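Local coordinates for protein seryl-tRNA synthetase, cytoplasmic (PDB 3QO8) that attaches serine to tRNA(Ser) in two steps, first activating the amino acid with ATP as seryl-adenylate and then passing it to the acceptor end of the tRNA, at residues R46-L49 and D50-K54; V117-D121 and E122-E126; C373-Y376 and Q377-L381; L425-E429 and V430-Y434. All coordinates share one frame; numbering follows the deposited sequence.

All four contacts are local, each within one continuous run of chain, and they follow one another in series without nesting or crossing. Contact 1 lies on helix 30-65 of the N-terminal tRNA-binding extension and closes single helical turns. Contact 2 folds the loop between helix 74-107 and strand 126-131, where the chain passes from the extension towards the catalytic core. Contact 3 closes the turn that leads from strand 363-372 into helix 376-381, inside the class II core. Contact 4 shapes the bend after strand 424-426, beside a bound seryl-sulfamoyl adenosine. Contacts 1 and 4 are farthest apart, with centres about 71 Å from each other.

Contact 1 (R46-L49 and D50-K54); sequences RFDL and DEHNK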
# COMPACT_ATOMS: atom_id res chain seq x y z
N ARG A 46 23.07 28.67 29.38
CA ARG A 46 23.47 29.49 28.23
C ARG A 46 24.29 30.71 28.69
O ARG A 46 25.32 31.04 28.09
CB ARG A 46 22.25 29.93 27.42
CG ARG A 46 22.58 30.66 26.12
CD ARG A 46 21.32 31.26 25.48
NE ARG A 46 20.82 32.41 26.22
CZ ARG A 46 19.70 33.07 25.93
NH1 ARG A 46 18.94 32.69 24.91
NH2 ARG A 46 19.33 34.11 26.67
N PHE A 47 23.83 31.37 29.75
CA PHE A 47 24.58 32.49 30.31
C PHE A 47 25.95 32.03 30.80
O PHE A 47 26.96 32.69 30.55
CB PHE A 47 23.82 33.17 31.46
CG PHE A 47 22.66 33.99 31.01
CD1 PHE A 47 22.34 34.10 29.67
CD2 PHE A 47 21.89 34.68 31.94
CE1 PHE A 47 21.26 34.87 29.25
CE2 PHE A 47 20.81 35.45 31.53
CZ PHE A 47 20.50 35.55 30.19
N ASP A 48 25.97 30.91 31.52
CA ASP A 48 27.21 30.38 32.07
C ASP A 48 28.19 30.01 30.94
O ASP A 48 29.38 30.29 31.02
CB ASP A 48 26.93 29.17 32.97
CG ASP A 48 28.06 28.89 33.94
OD1 ASP A 48 29.03 29.69 33.99
OD2 ASP A 48 27.98 27.88 34.68
N LEU A 49 27.67 29.40 29.89
CA LEU A 49 28.47 29.10 28.71
C LEU A 49 29.03 30.39 28.13
O LEU A 49 30.22 30.48 27.83
CB LEU A 49 27.61 28.37 27.67
CG LEU A 49 28.29 27.86 26.40
CD1 LEU A 49 29.45 26.95 26.74
CD2 LEU A 49 27.28 27.14 25.51
N ASP A 50 28.18 31.40 27.98
CA ASP A 50 28.59 32.71 27.50
C ASP A 50 29.72 33.31 28.34
O ASP A 50 30.71 33.82 27.80
CB ASP A 50 27.40 33.67 27.47
CG ASP A 50 26.94 34.01 26.07
OD1 ASP A 50 26.24 33.17 25.46
OD2 ASP A 50 27.29 35.10 25.58
N GLU A 51 29.56 33.25 29.66
CA GLU A 51 30.57 33.78 30.57
C GLU A 51 31.89 33.03 30.45
O GLU A 51 32.97 33.64 30.50
CB GLU A 51 30.06 33.71 32.01
CG GLU A 51 28.76 34.44 32.23
CD GLU A 51 28.32 34.40 33.69
OE1 GLU A 51 27.11 34.59 33.95
OE2 GLU A 51 29.18 34.19 34.56
N HIS A 52 31.80 31.71 30.31
CA HIS A 52 33.01 30.90 30.18
C HIS A 52 33.75 31.26 28.89
O HIS A 52 34.97 31.31 28.86
CB HIS A 52 32.69 29.40 30.24
CG HIS A 52 32.62 28.86 31.64
ND1 HIS A 52 31.63 29.22 32.53
CD2 HIS A 52 33.43 28.00 32.31
CE1 HIS A 52 31.83 28.60 33.69
NE2 HIS A 52 32.91 27.85 33.57
N ASN A 53 32.99 31.50 27.82
CA ASN A 53 33.60 31.97 26.58
C ASN A 53 34.31 33.30 26.77
O ASN A 53 35.44 33.48 26.32
CB ASN A 53 32.57 32.07 25.45
CG ASN A 53 32.21 30.72 24.88
OD1 ASN A 53 32.92 29.73 25.08
ND2 ASN A 53 31.10 30.66 24.16
N LYS A 54 33.65 34.22 27.46
CA LYS A 54 34.26 35.52 27.75
C LYS A 54 35.55 35.36 28.57
O LYS A 54 36.58 35.93 28.22
CB LYS A 54 33.26 36.45 28.44
CG LYS A 54 32.08 36.86 27.55
CD LYS A 54 31.25 37.98 28.17
CE LYS A 54 30.34 37.49 29.29
NZ LYS A 54 28.99 37.04 28.80
O HOH W 1 30.64 31.79 34.70
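The backbone oxygen of Asp48 is gripped twice by His52, one helical turn on. His52 N gives the usual helical bond to Asp48 O at 2.9 Å. The ring nitrogen His52 ND1 reaches the same Asp48 O, also at 2.9 Å. The two donors come from opposite faces of the carbonyl plane. The ring bond is the more bent, with an N-H...O angle of 144°, and ND1 stands well above the carbonyl plane. His52 CG lies anti to its carbonyl carbon (chi1 -85°), which turns the ring back along the helix over the preceding turn.

The Asp48 carboxylate meets the same edge of the ring. Its OD1 lies in the ring plane, 3.0 Å from both His52 ND1 and CE1, and the two flat groups are turned 68° apart. A water donates to Asp48 OD1 at 2.7 Å and also to Glu51 OE2 at 2.8 Å. It bridges two carboxylates and probably eases the repulsion between them. Glu51 N bonds to Phe47 O at 2.8 Å.

On helix 74-107, Glu86 OE1 takes a hydrogen bond from His52 NE2. With both nitrogens donating, next to Asp48 and Glu86, the ring is probably protonated. Asn53 OD1 is bonded to Lys87 there. Leu49 packs on Lys87 and Ile91, and Asp48 and His52 touch Ile90. This face of helix 30-65 thus lies against helix 74-107 in the long helical arm of the N-terminal extension.

Contact 2 (V117-D121 and E122-E126); sequences VDSQD and EENNE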
# COMPACT_ATOMS: atom_id res chain seq x y z
N VAL A 117 -16.38 23.15 22.56
CA VAL A 117 -17.01 22.72 23.80
C VAL A 117 -16.01 22.01 24.71
O VAL A 117 -15.32 21.10 24.28
CB VAL A 117 -18.21 21.77 23.54
CG1 VAL A 117 -18.72 21.16 24.86
CG2 VAL A 117 -19.32 22.52 22.84
N ASP A 118 -15.95 22.44 25.97
CA ASP A 118 -15.05 21.84 26.93
C ASP A 118 -15.68 20.62 27.60
O ASP A 118 -16.50 20.75 28.49
CB ASP A 118 -14.66 22.88 27.99
CG ASP A 118 -13.85 22.29 29.12
OD1 ASP A 118 -13.47 21.10 29.04
OD2 ASP A 118 -13.57 23.02 30.10
N SER A 119 -15.28 19.42 27.16
CA SER A 119 -15.84 18.20 27.72
C SER A 119 -15.05 16.98 27.30
O SER A 119 -14.38 16.99 26.27
CB SER A 119 -17.29 18.02 27.26
OG SER A 119 -17.84 16.82 27.77
N GLN A 120 -15.15 15.91 28.09
CA GLN A 120 -14.52 14.65 27.74
C GLN A 120 -15.54 13.69 27.15
O GLN A 120 -15.21 12.56 26.80
CB GLN A 120 -13.88 14.03 28.98
CG GLN A 120 -12.97 14.98 29.74
CD GLN A 120 -11.76 15.42 28.92
OE1 GLN A 120 -11.03 14.59 28.37
NE2 GLN A 120 -11.54 16.72 28.86
N ASP A 121 -16.78 14.15 27.03
CA ASP A 121 -17.89 13.29 26.65
C ASP A 121 -18.49 13.72 25.32
O ASP A 121 -19.09 14.80 25.22
CB ASP A 121 -18.96 13.31 27.75
CG ASP A 121 -20.08 12.31 27.51
OD1 ASP A 121 -20.14 11.71 26.41
OD2 ASP A 121 -20.91 12.14 28.43
N GLU A 122 -18.33 12.87 24.30
CA GLU A 122 -18.85 13.14 22.96
C GLU A 122 -20.34 13.42 22.93
O GLU A 122 -20.85 14.00 21.97
CB GLU A 122 -18.56 11.96 22.02
CG GLU A 122 -17.10 11.78 21.66
CD GLU A 122 -16.90 10.58 20.75
OE1 GLU A 122 -17.90 10.10 20.16
OE2 GLU A 122 -15.75 10.10 20.65
N GLU A 123 -21.05 13.01 23.98
CA GLU A 123 -22.46 13.33 24.10
C GLU A 123 -22.64 14.84 23.99
O GLU A 123 -23.72 15.31 23.62
CB GLU A 123 -23.02 12.84 25.44
CG GLU A 123 -23.20 11.34 25.53
CD GLU A 123 -24.32 10.83 24.64
OE1 GLU A 123 -24.10 9.84 23.90
OE2 GLU A 123 -25.43 11.42 24.67
N ASN A 124 -21.57 15.57 24.29
CA ASN A 124 -21.61 17.03 24.30
C ASN A 124 -21.07 17.68 23.03
O ASN A 124 -20.91 18.91 22.99
CB ASN A 124 -20.88 17.58 25.53
CG ASN A 124 -21.59 17.21 26.83
OD1 ASN A 124 -21.02 16.57 27.71
ND2 ASN A 124 -22.85 17.62 26.94
N ASN A 125 -20.76 16.86 22.02
CA ASN A 125 -20.42 17.39 20.70
C ASN A 125 -21.45 18.41 20.29
O ASN A 125 -22.64 18.21 20.51
CB ASN A 125 -20.40 16.28 19.65
CG ASN A 125 -19.19 15.37 19.75
OD1 ASN A 125 -18.24 15.67 20.48
ND2 ASN A 125 -19.21 14.27 19.01
N GLU A 126 -21.00 19.51 19.70
CA GLU A 126 -21.90 20.54 19.21
C GLU A 126 -22.60 20.05 17.94
O GLU A 126 -21.96 19.51 17.04
CB GLU A 126 -21.11 21.81 18.92
CG GLU A 126 -21.89 22.88 18.18
CD GLU A 126 -21.03 24.07 17.80
OE1 GLU A 126 -19.82 24.04 18.12
OE2 GLU A 126 -21.57 25.02 17.19
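Ser119 OG and Asp121 CG both stand anti to their own backbone nitrogens (chi1 179° and -173°), and Ser119 turns its hydroxyl towards Asn124 while Asp121 reaches forward to Glu123. Asp121 OD1 accepts from Glu123 N at 2.9 Å, with a nearly straight N-H...O angle of 162°. The amide meets this oxygen from above the carboxylate plane. The Asp121 and Glu123 side chains run side by side in the same direction, and Asp121 OD1 lies 3.2 Å from Glu123 CG.

Ser119 OG accepts from Asp121 N at 3.0 Å. Asn124 OD1 lies 3.2 Å from the same Ser119 OG. Further along, Val117 lays both methyls against the backbone of Asn124, with CG1 3.7 Å from Asn124 O.

Ser341 and Gly342 hold the backbone of Val117 and Ser119 from outside, and Asn125 OD1 accepts from Val340 N. The pairing of Ser119 OG with Asp121 N is an ST turn. Asp121 OD1 then meets an amide of the short 3-10 segment 122-124, which leads the surface loop into strand 126-131.

Contact 3 (C373-Y376 and Q377-L381); sequences CTDY and QSRNL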
# COMPACT_ATOMS: atom_id res chain seq x y z
N CYS A 373 -5.22 22.78 12.25
CA CYS A 373 -4.08 22.46 13.10
C CYS A 373 -3.18 23.68 13.27
O CYS A 373 -2.05 23.58 13.76
CB CYS A 373 -3.29 21.27 12.49
SG CYS A 373 -4.28 19.72 12.41
N THR A 374 -3.70 24.84 12.88
CA THR A 374 -2.93 26.09 12.89
C THR A 374 -1.47 25.85 12.51
O THR A 374 -1.20 25.25 11.46
CB THR A 374 -3.11 26.91 14.22
OG1 THR A 374 -2.61 26.16 15.34
CG2 THR A 374 -4.58 27.23 14.45
N ASP A 375 -0.51 26.29 13.33
CA ASP A 375 0.90 26.11 12.97
C ASP A 375 1.63 25.06 13.80
O ASP A 375 2.85 25.11 13.93
CB ASP A 375 1.67 27.43 13.05
CG ASP A 375 1.55 28.09 14.43
OD1 ASP A 375 1.23 27.38 15.41
OD2 ASP A 375 1.80 29.31 14.53
N TYR A 376 0.88 24.12 14.38
CA TYR A 376 1.46 23.10 15.25
C TYR A 376 2.40 22.19 14.45
O TYR A 376 3.50 21.87 14.90
CB TYR A 376 0.32 22.27 15.86
CG TYR A 376 0.68 21.36 17.01
CD1 TYR A 376 0.74 21.86 18.31
CD2 TYR A 376 0.93 20.01 16.81
CE1 TYR A 376 1.05 21.03 19.38
CE2 TYR A 376 1.24 19.17 17.87
CZ TYR A 376 1.29 19.69 19.15
OH TYR A 376 1.58 18.87 20.22
N GLN A 377 1.96 21.77 13.27
CA GLN A 377 2.77 20.88 12.44
C GLN A 377 3.81 21.66 11.64
O GLN A 377 4.96 21.23 11.51
CB GLN A 377 1.88 20.06 11.50
CG GLN A 377 0.90 19.16 12.25
CD GLN A 377 -0.33 18.85 11.41
OE1 GLN A 377 -0.93 19.75 10.82
NE2 GLN A 377 -0.69 17.57 11.35
N SER A 378 3.40 22.81 11.11
CA SER A 378 4.29 23.61 10.29
C SER A 378 5.49 24.14 11.06
O SER A 378 6.56 24.30 10.50
CB SER A 378 3.52 24.74 9.63
OG SER A 378 2.82 25.49 10.59
N ARG A 379 5.32 24.42 12.36
CA ARG A 379 6.46 24.79 13.19
C ARG A 379 7.45 23.63 13.22
O ARG A 379 8.65 23.82 13.07
CB ARG A 379 6.03 25.17 14.62
CG ARG A 379 7.19 25.52 15.55
CD ARG A 379 6.71 26.12 16.90
NE ARG A 379 6.09 27.44 16.72
CZ ARG A 379 4.78 27.64 16.62
NH1 ARG A 379 3.93 26.62 16.72
NH2 ARG A 379 4.32 28.87 16.43
N ASN A 380 6.94 22.42 13.39
CA ASN A 380 7.82 21.25 13.47
C ASN A 380 8.50 20.96 12.12
O ASN A 380 9.67 20.58 12.07
CB ASN A 380 7.04 20.03 13.96
CG ASN A 380 7.94 19.00 14.62
OD1 ASN A 380 9.07 19.30 15.00
ND2 ASN A 380 7.44 17.79 14.76
N LEU A 381 7.76 21.18 11.04
CA LEU A 381 8.26 20.90 9.69
C LEU A 381 8.96 22.11 9.06
O LEU A 381 9.46 22.04 7.94
CB LEU A 381 7.08 20.45 8.82
CG LEU A 381 6.52 19.09 9.22
CD1 LEU A 381 5.07 18.92 8.74
CD2 LEU A 381 7.41 17.97 8.69
O HOH W 2 0.11 22.78 11.59
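This is a local contact round a tight turn, where the chain leaves strand 363-372 of the catalytic core and enters helix 376-381. Residues Cys373 to Tyr376 form a type II' beta turn, closed by Tyr376 N bonding to Cys373 O at 3.0 Å. Asp375 then meets Arg379 one helical turn on. Arg379 N bonds to Asp375 O at 3.0 Å.

The side chains of the same pair form a salt bridge. Arg379 NH1 lies 3.1 Å from Asp375 OD1, and NH2 lies 3.2 Å from OD2. Both hydrogen bonds are weak. The carboxylate and guanidinium planes stand 85° apart, so the groups do not meet as a coplanar pair. Asp375 CG sits between its backbone nitrogen and carbonyl carbon (chi1 56°), and the arginine chain bends at chi3 (-68°) to meet it.

Gln377 places OE1 against Cys373, 3.3 Å from its CB. The bond from Gln377 NE2 to OE2 of Glu248, which probably binds L-serine, sets how the amide is turned. A water accepts from Gln377 N at 2.7 Å. Ser378 OG rests on Asp375 and bonds to Val398 O.

The salt bridge ties Asp375 to the first turn of the helix. Arg379 NH1 and the backbone of Tyr376 bond Met1, and the backbones of Cys373 and Thr374 bond Cys400 of strand 399-404. Gln377 is probably a second-shell residue that positions Glu248 in the serine site.

Contact 4 (L425-E429 and V430-Y434); sequences LVIPE and VLRKY. With SSA (5'-O-(N-(L-seryl)-sulfamoyl)adenosine), chain D.
Val426 to Val430 and Arg432 line a pocket that holds a second molecule of the seryl-sulfamoyl adenosine analogue. Arg432 spans the bend here. It grips Ile427 O side-on with two nitrogens, NE at 2.8 Å and NH2 at 2.9 Å. Both bonds lie near the guanidinium plane, and NH2 also lies in the carbonyl plane. The chain of Arg432 is extended from CG to NE (chi2 168°, chi3 -166°), which carries the group back over the bend. Glu429 CA lies over one face of the guanidinium, toward its rim. Ile427 CG2 packs on Arg432 CG at 3.6 Å.

The adenosine is met from the same run. Glu429 N donates to SSA N3 at 3.2 Å. Val426 CG1 approaches SSA N1, and Glu429 CB approaches the ribose O2'. Leu431 N bonds to Pro428 O at 3.0 Å, and Arg432 N to Glu429 O at 3.2 Å, which keeps the turn compact. A water joins Glu429 O to Lys433 N.

Ala145 O and Glu134 N also bond the ligand. Pro428 packs on Ile415 and Tyr419 of helix 408-419, while Val430 and Tyr434 lie on helix 183-200. Ile427 touches Ile442 of strand 441-443, next to strand 424-426 in their three-stranded sheet.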
# COMPACT_ATOMS: atom_id res chain seq x y z
N LEU A 425 -29.15 -2.51 -6.14
CA LEU A 425 -28.58 -1.22 -5.74
C LEU A 425 -28.71 -0.18 -6.85
O LEU A 425 -28.25 -0.39 -7.97
CB LEU A 425 -27.08 -1.38 -5.44
CG LEU A 425 -26.42 -0.09 -4.95
CD1 LEU A 425 -26.80 0.13 -3.49
CD2 LEU A 425 -24.90 -0.11 -5.13
N VAL A 426 -29.32 0.95 -6.53
CA VAL A 426 -29.32 2.09 -7.45
C VAL A 426 -27.93 2.75 -7.42
O VAL A 426 -27.36 2.95 -6.35
CB VAL A 426 -30.43 3.11 -7.07
CG1 VAL A 426 -30.25 4.42 -7.83
CG2 VAL A 426 -31.81 2.51 -7.32
N ILE A 427 -27.36 3.08 -8.57
CA ILE A 427 -26.06 3.74 -8.61
C ILE A 427 -26.26 5.25 -8.48
O ILE A 427 -27.01 5.85 -9.25
CB ILE A 427 -25.31 3.43 -9.94
CG1 ILE A 427 -25.10 1.91 -10.11
CG2 ILE A 427 -23.99 4.20 -10.01
CD1 ILE A 427 -24.22 1.25 -9.07
N PRO A 428 -25.59 5.89 -7.51
CA PRO A 428 -25.75 7.34 -7.38
C PRO A 428 -25.48 8.04 -8.72
O PRO A 428 -24.49 7.75 -9.38
CB PRO A 428 -24.69 7.72 -6.34
CG PRO A 428 -24.60 6.47 -5.46
CD PRO A 428 -24.79 5.30 -6.40
N GLU A 429 -26.34 8.97 -9.11
CA GLU A 429 -26.22 9.58 -10.43
C GLU A 429 -24.83 10.15 -10.75
O GLU A 429 -24.32 9.89 -11.83
CB GLU A 429 -27.31 10.64 -10.66
CG GLU A 429 -27.58 10.94 -12.13
CD GLU A 429 -26.52 11.83 -12.76
OE1 GLU A 429 -25.84 12.57 -12.03
OE2 GLU A 429 -26.37 11.77 -14.01
N VAL A 430 -24.22 10.89 -9.83
CA VAL A 430 -22.92 11.50 -10.10
C VAL A 430 -21.80 10.50 -10.33
O VAL A 430 -20.77 10.86 -10.89
CB VAL A 430 -22.46 12.46 -8.97
CG1 VAL A 430 -23.49 13.55 -8.75
CG2 VAL A 430 -22.18 11.69 -7.69
N LEU A 431 -21.97 9.25 -9.90
CA LEU A 431 -20.90 8.25 -10.05
C LEU A 431 -21.01 7.48 -11.36
O LEU A 431 -20.05 6.85 -11.80
CB LEU A 431 -20.91 7.25 -8.88
CG LEU A 431 -20.60 7.81 -7.49
CD1 LEU A 431 -20.64 6.72 -6.44
CD2 LEU A 431 -19.24 8.53 -7.48
N ARG A 432 -22.19 7.53 -11.98
CA ARG A 432 -22.47 6.70 -13.16
C ARG A 432 -21.46 6.84 -14.28
O ARG A 432 -21.08 5.85 -14.91
CB ARG A 432 -23.89 6.96 -13.67
CG ARG A 432 -24.95 6.38 -12.75
CD ARG A 432 -26.37 6.85 -13.07
NE ARG A 432 -27.26 6.52 -11.95
CZ ARG A 432 -28.56 6.77 -11.93
NH1 ARG A 432 -29.14 7.35 -12.97
NH2 ARG A 432 -29.29 6.43 -10.86
N LYS A 433 -21.01 8.07 -14.53
CA LYS A 433 -20.12 8.31 -15.65
C LYS A 433 -18.74 7.71 -15.40
O LYS A 433 -17.95 7.57 -16.33
CB LYS A 433 -20.00 9.81 -15.96
CG LYS A 433 -19.18 10.59 -14.94
CD LYS A 433 -19.09 12.07 -15.31
CE LYS A 433 -17.64 12.50 -15.54
NZ LYS A 433 -17.01 11.83 -16.72
N TYR A 434 -18.45 7.34 -14.15
CA TYR A 434 -17.14 6.80 -13.79
C TYR A 434 -17.11 5.27 -13.84
O TYR A 434 -16.08 4.65 -13.57
CB TYR A 434 -16.69 7.29 -12.40
CG TYR A 434 -16.51 8.79 -12.32
CD1 TYR A 434 -15.30 9.37 -12.71
CD2 TYR A 434 -17.53 9.61 -11.89
CE1 TYR A 434 -15.12 10.75 -12.66
CE2 TYR A 434 -17.36 10.99 -11.84
CZ TYR A 434 -16.15 11.55 -12.22
OH TYR A 434 -15.97 12.90 -12.16
N10 SSA D . -31.86 18.43 -6.24
CA SSA D . -31.87 17.25 -7.09
CB SSA D . -30.68 17.32 -8.05
OG SSA D . -30.62 16.13 -8.85
C9 SSA D . -31.79 16.01 -6.25
O9 SSA D . -31.84 14.91 -6.76
N8 SSA D . -31.66 16.20 -4.93
S1 SSA D . -31.39 14.96 -3.94
O1S SSA D . -30.98 15.47 -2.66
O2S SSA D . -32.58 14.17 -3.81
O5' SSA D . -30.27 14.08 -4.54
C5' SSA D . -28.89 14.41 -4.39
C4' SSA D . -28.10 13.61 -5.42
O4' SSA D . -28.03 12.23 -5.05
C3' SSA D . -28.77 13.65 -6.78
O3' SSA D . -28.17 14.64 -7.61
C2' SSA D . -28.53 12.27 -7.36
O2' SSA D . -27.36 12.28 -8.18
C1' SSA D . -28.29 11.37 -6.17
N9 SSA D . -29.52 10.58 -5.96
C8 SSA D . -30.46 10.76 -5.02
N7 SSA D . -31.43 9.83 -5.19
C5 SSA D . -31.09 9.07 -6.25
C6 SSA D . -31.68 7.98 -6.88
N6 SSA D . -32.86 7.46 -6.45
N1 SSA D . -31.06 7.44 -7.95
C2 SSA D . -29.89 7.92 -8.40
N3 SSA D . -29.30 8.97 -7.81
C4 SSA D . -29.89 9.55 -6.73
O HOH W 3 -22.65 10.38 -13.91